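Local coordinates for protein involved in catabolism of external DNA (PDB 2OO3) that probably methylates the N6 atom of one adenine of 23S ribosomal RNA, with S-adenosyl-L-methionine as the methyl donor, at residues L30-H43 with L153-P167. Residues are numbered along the deposited sequence; the frame is centred on the assembly and turned at random.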
loop_
_atom_site.group_PDB
_atom_site.type_symbol
_atom_site.label_atom_id
_atom_site.label_comp_id
_atom_site.label_asym_id
_atom_site.label_seq_id
_atom_site.Cartn_x
_atom_site.Cartn_y
_atom_site.Cartn_z
ATOM N N LEU A 30 1.538 -2.480 13.978
ATOM C CA LEU A 30 2.675 -1.714 14.492
ATOM C C LEU A 30 2.301 -0.775 15.610
ATOM O O LEU A 30 3.122 -0.506 16.497
ATOM C CB LEU A 30 3.380 -0.959 13.369
ATOM C CG LEU A 30 4.236 -1.807 12.422
ATOM C CD1 LEU A 30 4.793 -0.895 11.338
ATOM C CD2 LEU A 30 5.346 -2.463 13.162
ATOM N N THR A 31 1.080 -0.243 15.558
ATOM C CA THR A 31 0.613 0.653 16.612
ATOM C C THR A 31 0.316 -0.112 17.933
ATOM O O THR A 31 -0.086 0.502 18.940
ATOM C CB THR A 31 -0.618 1.477 16.159
ATOM O OG1 THR A 31 -1.633 0.576 15.693
ATOM C CG2 THR A 31 -0.228 2.467 15.003
ATOM N N HIS A 32 0.530 -1.425 17.961
ATOM C CA HIS A 32 0.431 -2.131 19.249
ATOM C C HIS A 32 1.517 -1.721 20.220
ATOM O O HIS A 32 1.307 -1.759 21.437
ATOM C CB HIS A 32 0.503 -3.630 19.097
ATOM C CG HIS A 32 -0.801 -4.236 18.725
ATOM N ND1 HIS A 32 -1.790 -4.473 19.650
ATOM C CD2 HIS A 32 -1.294 -4.627 17.527
ATOM C CE1 HIS A 32 -2.837 -5.009 19.040
ATOM N NE2 HIS A 32 -2.561 -5.117 17.753
ATOM N N LYS A 33 2.671 -1.345 19.681
ATOM C CA LYS A 33 3.780 -0.902 20.500
ATOM C C LYS A 33 3.648 0.572 20.789
ATOM O O LYS A 33 3.547 1.386 19.856
ATOM C CB LYS A 33 5.120 -1.138 19.801
ATOM C CG LYS A 33 6.305 -0.946 20.760
ATOM C CD LYS A 33 7.579 -1.552 20.202
ATOM C CE LYS A 33 8.563 -1.830 21.311
ATOM N NZ LYS A 33 9.272 -0.594 21.656
ATOM N N ASP A 34 3.706 0.899 22.082
ATOM C CA ASP A 34 3.626 2.268 22.568
ATOM C C ASP A 34 5.010 2.930 22.550
ATOM O O ASP A 34 5.547 3.376 23.595
ATOM C CB ASP A 34 3.018 2.314 23.982
ATOM C CG ASP A 34 2.627 3.710 24.395
ATOM O OD1 ASP A 34 2.321 4.531 23.498
ATOM O OD2 ASP A 34 2.623 4.004 25.608
ATOM N N LYS A 35 5.593 2.978 21.370
ATOM C CA LYS A 35 6.800 3.740 21.104
ATOM C C LYS A 35 6.539 4.354 19.728
ATOM O O LYS A 35 5.869 3.710 18.913
ATOM C CB LYS A 35 8.044 2.830 21.024
ATOM C CG LYS A 35 8.536 2.276 22.367
ATOM C CD LYS A 35 9.164 3.322 23.256
ATOM C CE LYS A 35 9.514 2.723 24.648
ATOM N NZ LYS A 35 10.849 1.992 24.766
ATOM N N PRO A 36 7.045 5.580 19.482
ATOM C CA PRO A 36 6.797 6.278 18.225
ATOM C C PRO A 36 7.268 5.476 17.046
ATOM O O PRO A 36 8.240 4.716 17.131
ATOM C CB PRO A 36 7.627 7.565 18.341
ATOM C CG PRO A 36 8.442 7.406 19.541
ATOM C CD PRO A 36 7.844 6.402 20.414
ATOM N N LEU A 37 6.532 5.644 15.962
ATOM C CA LEU A 37 6.787 5.011 14.688
ATOM C C LEU A 37 7.055 6.116 13.681
ATOM O O LEU A 37 6.346 7.150 13.651
ATOM C CB LEU A 37 5.546 4.163 14.278
ATOM C CG LEU A 37 5.513 3.462 12.911
ATOM C CD1 LEU A 37 6.518 2.304 12.832
ATOM C CD2 LEU A 37 4.108 2.932 12.582
ATOM N N PHE A 38 8.097 5.931 12.875
ATOM C CA PHE A 38 8.282 6.745 11.677
ATOM C C PHE A 38 7.496 6.102 10.513
ATOM O O PHE A 38 7.685 4.912 10.210
ATOM C CB PHE A 38 9.776 6.768 11.321
ATOM C CG PHE A 38 10.113 7.615 10.133
ATOM C CD1 PHE A 38 9.680 8.933 10.060
ATOM C CD2 PHE A 38 10.899 7.113 9.109
ATOM C CE1 PHE A 38 10.000 9.736 8.996
ATOM C CE2 PHE A 38 11.227 7.934 7.997
ATOM C CZ PHE A 38 10.765 9.229 7.941
ATOM N N TYR A 39 6.636 6.879 9.864
ATOM C CA TYR A 39 5.890 6.365 8.728
ATOM C C TYR A 39 6.341 7.166 7.509
ATOM O O TYR A 39 6.179 8.379 7.469
ATOM C CB TYR A 39 4.378 6.515 8.958
ATOM C CG TYR A 39 3.562 6.157 7.743
ATOM C CD1 TYR A 39 3.295 4.805 7.432
ATOM C CD2 TYR A 39 3.058 7.145 6.893
ATOM C CE1 TYR A 39 2.551 4.460 6.310
ATOM C CE2 TYR A 39 2.284 6.800 5.750
ATOM C CZ TYR A 39 2.055 5.461 5.478
ATOM O OH TYR A 39 1.311 5.075 4.385
ATOM N N LEU A 40 6.932 6.476 6.543
ATOM C CA LEU A 40 7.447 7.122 5.322
ATOM C C LEU A 40 6.734 6.623 4.059
ATOM O O LEU A 40 6.728 5.403 3.787
ATOM C CB LEU A 40 8.974 6.885 5.212
ATOM C CG LEU A 40 9.663 7.272 3.899
ATOM C CD1 LEU A 40 9.556 8.784 3.689
ATOM C CD2 LEU A 40 11.094 6.857 3.984
ATOM N N GLU A 41 6.141 7.550 3.293
ATOM C CA GLU A 41 5.642 7.231 1.967
ATOM C C GLU A 41 6.490 7.862 0.908
ATOM O O GLU A 41 6.725 9.070 0.931
ATOM C CB GLU A 41 4.194 7.676 1.763
ATOM C CG GLU A 41 3.163 6.796 2.416
ATOM C CD GLU A 41 1.748 7.304 2.138
ATOM O OE1 GLU A 41 0.819 7.062 2.938
ATOM O OE2 GLU A 41 1.590 7.975 1.104
ATOM N N THR A 42 6.925 7.051 -0.055
ATOM C CA THR A 42 7.784 7.532 -1.150
ATOM C C THR A 42 6.951 8.180 -2.287
ATOM O O THR A 42 7.435 9.039 -3.010
ATOM C CB THR A 42 8.621 6.339 -1.736
ATOM O OG1 THR A 42 7.741 5.229 -1.958
ATOM C CG2 THR A 42 9.712 5.843 -0.758
ATOM N N HIS A 43 5.702 7.756 -2.466
ATOM C CA HIS A 43 4.869 8.246 -3.575
ATOM C C HIS A 43 3.466 8.518 -3.000
ATOM O O HIS A 43 2.545 7.673 -3.160
ATOM C CB HIS A 43 4.718 7.193 -4.690
ATOM C CG HIS A 43 5.992 6.747 -5.346
ATOM N ND1 HIS A 43 6.859 5.851 -4.760
ATOM C CD2 HIS A 43 6.503 7.015 -6.574
ATOM C CE1 HIS A 43 7.872 5.611 -5.586
ATOM N NE2 HIS A 43 7.686 6.314 -6.690
ATOM N N LEU A 153 16.739 9.547 5.148
ATOM C CA LEU A 153 15.813 9.534 6.280
ATOM C C LEU A 153 15.901 8.291 7.140
ATOM O O LEU A 153 15.241 8.228 8.169
ATOM C CB LEU A 153 14.358 9.691 5.804
ATOM C CG LEU A 153 14.040 10.988 5.044
ATOM C CD1 LEU A 153 12.623 10.972 4.573
ATOM C CD2 LEU A 153 14.285 12.209 5.917
ATOM N N LEU A 154 16.712 7.310 6.726
ATOM C CA LEU A 154 16.800 6.036 7.440
ATOM C C LEU A 154 18.260 5.782 7.857
ATOM O O LEU A 154 19.181 6.196 7.129
ATOM C CB LEU A 154 16.250 4.893 6.574
ATOM C CG LEU A 154 14.802 4.998 6.068
ATOM C CD1 LEU A 154 14.464 3.828 5.159
ATOM C CD2 LEU A 154 13.799 5.028 7.230
ATOM N N PRO A 155 18.485 5.197 9.058
ATOM C CA PRO A 155 17.506 4.836 10.084
ATOM C C PRO A 155 16.939 6.079 10.773
ATOM O O PRO A 155 17.669 7.057 10.961
ATOM C CB PRO A 155 18.323 4.013 11.083
ATOM C CG PRO A 155 19.740 4.530 10.927
ATOM C CD PRO A 155 19.871 4.906 9.485
ATOM N N PRO A 156 15.644 6.055 11.137
ATOM C CA PRO A 156 15.038 7.231 11.745
ATOM C C PRO A 156 15.364 7.268 13.231
ATOM O O PRO A 156 15.612 6.209 13.820
ATOM C CB PRO A 156 13.526 6.994 11.552
ATOM C CG PRO A 156 13.376 5.515 11.515
ATOM C CD PRO A 156 14.692 4.929 11.017
ATOM N N PRO A 157 15.333 8.477 13.850
ATOM C CA PRO A 157 15.560 8.589 15.302
ATOM C C PRO A 157 14.611 7.734 16.121
ATOM O O PRO A 157 15.011 7.245 17.162
ATOM C CB PRO A 157 15.346 10.093 15.595
ATOM C CG PRO A 157 14.618 10.644 14.361
ATOM C CD PRO A 157 15.075 9.786 13.216
ATOM N N GLU A 158 13.373 7.534 15.652
ATOM C CA GLU A 158 12.400 6.650 16.312
ATOM C C GLU A 158 12.884 5.194 16.406
ATOM O O GLU A 158 12.421 4.412 17.267
ATOM C CB GLU A 158 11.055 6.683 15.557
ATOM C CG GLU A 158 10.280 7.987 15.647
ATOM C CD GLU A 158 10.643 9.011 14.548
ATOM O OE1 GLU A 158 11.603 8.822 13.792
ATOM O OE2 GLU A 158 9.953 10.029 14.453
ATOM N N LYS A 159 13.770 4.822 15.488
ATOM C CA LYS A 159 14.301 3.455 15.389
ATOM C C LYS A 159 13.274 2.389 15.041
ATOM O O LYS A 159 13.565 1.201 15.139
ATOM C CB LYS A 159 15.046 3.054 16.679
ATOM C CG LYS A 159 16.529 3.284 16.595
ATOM C CD LYS A 159 16.892 4.660 16.984
ATOM C CE LYS A 159 18.325 4.692 17.534
ATOM N NZ LYS A 159 18.288 5.308 18.903
ATOM N N ARG A 160 12.076 2.828 14.660
ATOM C CA ARG A 160 10.958 1.961 14.317
ATOM C C ARG A 160 10.369 2.637 13.105
ATOM O O ARG A 160 10.068 3.836 13.162
ATOM C CB ARG A 160 9.875 2.033 15.391
ATOM C CG ARG A 160 10.167 1.382 16.703
ATOM C CD ARG A 160 8.848 1.226 17.476
ATOM N NE ARG A 160 7.987 0.204 16.877
ATOM C CZ ARG A 160 6.653 0.261 16.793
ATOM N NH1 ARG A 160 5.972 1.324 17.245
ATOM N NH2 ARG A 160 5.989 -0.759 16.254
ATOM N N GLY A 161 10.155 1.888 12.027
ATOM C CA GLY A 161 9.653 2.501 10.787
ATOM C C GLY A 161 8.790 1.584 9.952
ATOM O O GLY A 161 9.061 0.379 9.851
ATOM N N LEU A 162 7.740 2.170 9.363
ATOM C CA LEU A 162 7.000 1.560 8.256
ATOM C C LEU A 162 7.252 2.393 6.979
ATOM O O LEU A 162 6.994 3.608 6.929
ATOM C CB LEU A 162 5.519 1.481 8.599
ATOM C CG LEU A 162 4.593 1.098 7.432
ATOM C CD1 LEU A 162 5.037 -0.227 6.790
ATOM C CD2 LEU A 162 3.137 1.060 7.921
ATOM N N ILE A 163 7.820 1.749 5.962
ATOM C CA ILE A 163 8.162 2.432 4.723
ATOM C C ILE A 163 7.225 1.843 3.663
ATOM O O ILE A 163 7.293 0.658 3.356
ATOM C CB ILE A 163 9.659 2.244 4.362
ATOM C CG1 ILE A 163 10.589 2.795 5.485
ATOM C CG2 ILE A 163 9.991 3.021 3.112
ATOM C CD1 ILE A 163 11.099 1.710 6.481
ATOM N N PHE A 164 6.323 2.670 3.163
ATOM C CA PHE A 164 5.260 2.234 2.261
ATOM C C PHE A 164 5.537 2.838 0.912
ATOM O O PHE A 164 5.491 4.049 0.747
ATOM C CB PHE A 164 3.867 2.679 2.781
ATOM C CG PHE A 164 2.707 2.100 2.016
ATOM C CD1 PHE A 164 2.339 0.736 2.165
ATOM C CD2 PHE A 164 1.960 2.904 1.175
ATOM C CE1 PHE A 164 1.244 0.206 1.445
ATOM C CE2 PHE A 164 0.870 2.377 0.441
ATOM C CZ PHE A 164 0.512 1.035 0.582
ATOM N N ILE A 165 5.851 1.962 -0.044
ATOM C CA ILE A 165 6.335 2.358 -1.365
ATOM C C ILE A 165 5.352 1.992 -2.459
ATOM O O ILE A 165 5.131 0.805 -2.734
ATOM C CB ILE A 165 7.708 1.683 -1.623
ATOM C CG1 ILE A 165 8.677 2.066 -0.486
ATOM C CG2 ILE A 165 8.262 2.124 -2.969
ATOM C CD1 ILE A 165 9.902 1.207 -0.356
ATOM N N ASP A 166 4.750 3.009 -3.079
ATOM C CA ASP A 166 3.708 2.782 -4.080
ATOM C C ASP A 166 4.051 3.426 -5.430
ATOM O O ASP A 166 3.417 4.389 -5.827
ATOM C CB ASP A 166 2.363 3.275 -3.527
ATOM C CG ASP A 166 1.180 2.932 -4.419
ATOM O OD1 ASP A 166 1.283 2.006 -5.288
ATOM O OD2 ASP A 166 0.140 3.616 -4.237
ATOM N N PRO A 167 5.039 2.869 -6.164
ATOM C CA PRO A 167 5.446 3.499 -7.438
ATOM C C PRO A 167 4.399 3.347 -8.515
ATOM O O PRO A 167 3.582 2.426 -8.429
ATOM C CB PRO A 167 6.724 2.723 -7.844
ATOM C CG PRO A 167 7.098 1.888 -6.612
ATOM C CD PRO A 167 5.815 1.645 -5.883
HETATM O O HOH W 1 10.392 4.498 18.884
HETATM O O HOH W 2 4.341 5.297 -1.299
#
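Arg160 sends its side chain past Pro36 to the carbonyls of Lys35 and Leu30, a worked example of one long side chain that ties a connecting loop to a strand by presenting its guanidinium edge to the loop's carbonyls. CB, CG and CD all pass Pro36 O, CD also coming near Lys35 CB. A bend at chi3 (71°) then turns the head toward the Leu30 to Lys33 turn, with NE beside Lys33 CD and CZ beside Lys33 CB. Lys33 CB lies close over one guanidinium face, toward its rim, and Leu37 CD1 more loosely over the opposite face. Arg160 NH2 donates almost straight to Leu30 O (2.9 Å). Arg160 NH1 donates to Lys35 O (2.9 Å) from above that carbonyl's plane; Arg111 also donates to Lys35 O. Beyond this anchor, strands 38-41 and 161-165 run parallel at the centre of a Rossmann-like sheet, where the strand order 3-2-1-4-5-7-6 identifies the class I methyltransferase fold. Phe38 N to Arg160 O begins a ladder continued by Leu162 N to Phe38 O, Leu40 N to Leu162 O and Phe164 N to Leu40 O. On the sheet face carrying Phe38 and Leu40, Phe38 CD2 rests against Pro156 CB (3.6 Å), and Leu154 CD2 meets the ring edge. Glu158, salt-bridged to Arg115, brings OE1 near Phe38 CB. On the face carrying Tyr39 and Glu41, Leu162 CD2 lies at the Tyr39 ring edge, 3.8 Å from Tyr39 CD1, and Tyr39 OH donates to Glu41 OE1 (2.5 Å). At the C-terminal ends a water accepts from His43 N and Asp166 N and donates to Phe164 O. Pro167 CA sits 3.6 Å from the centroid of the His43 ring, a CH-pi contact over a ring predicted to bind S-adenosyl-L-methionine; neighbouring Asp166, predicted cofactor ligand and proton acceptor, is salt-bridged to Lys19.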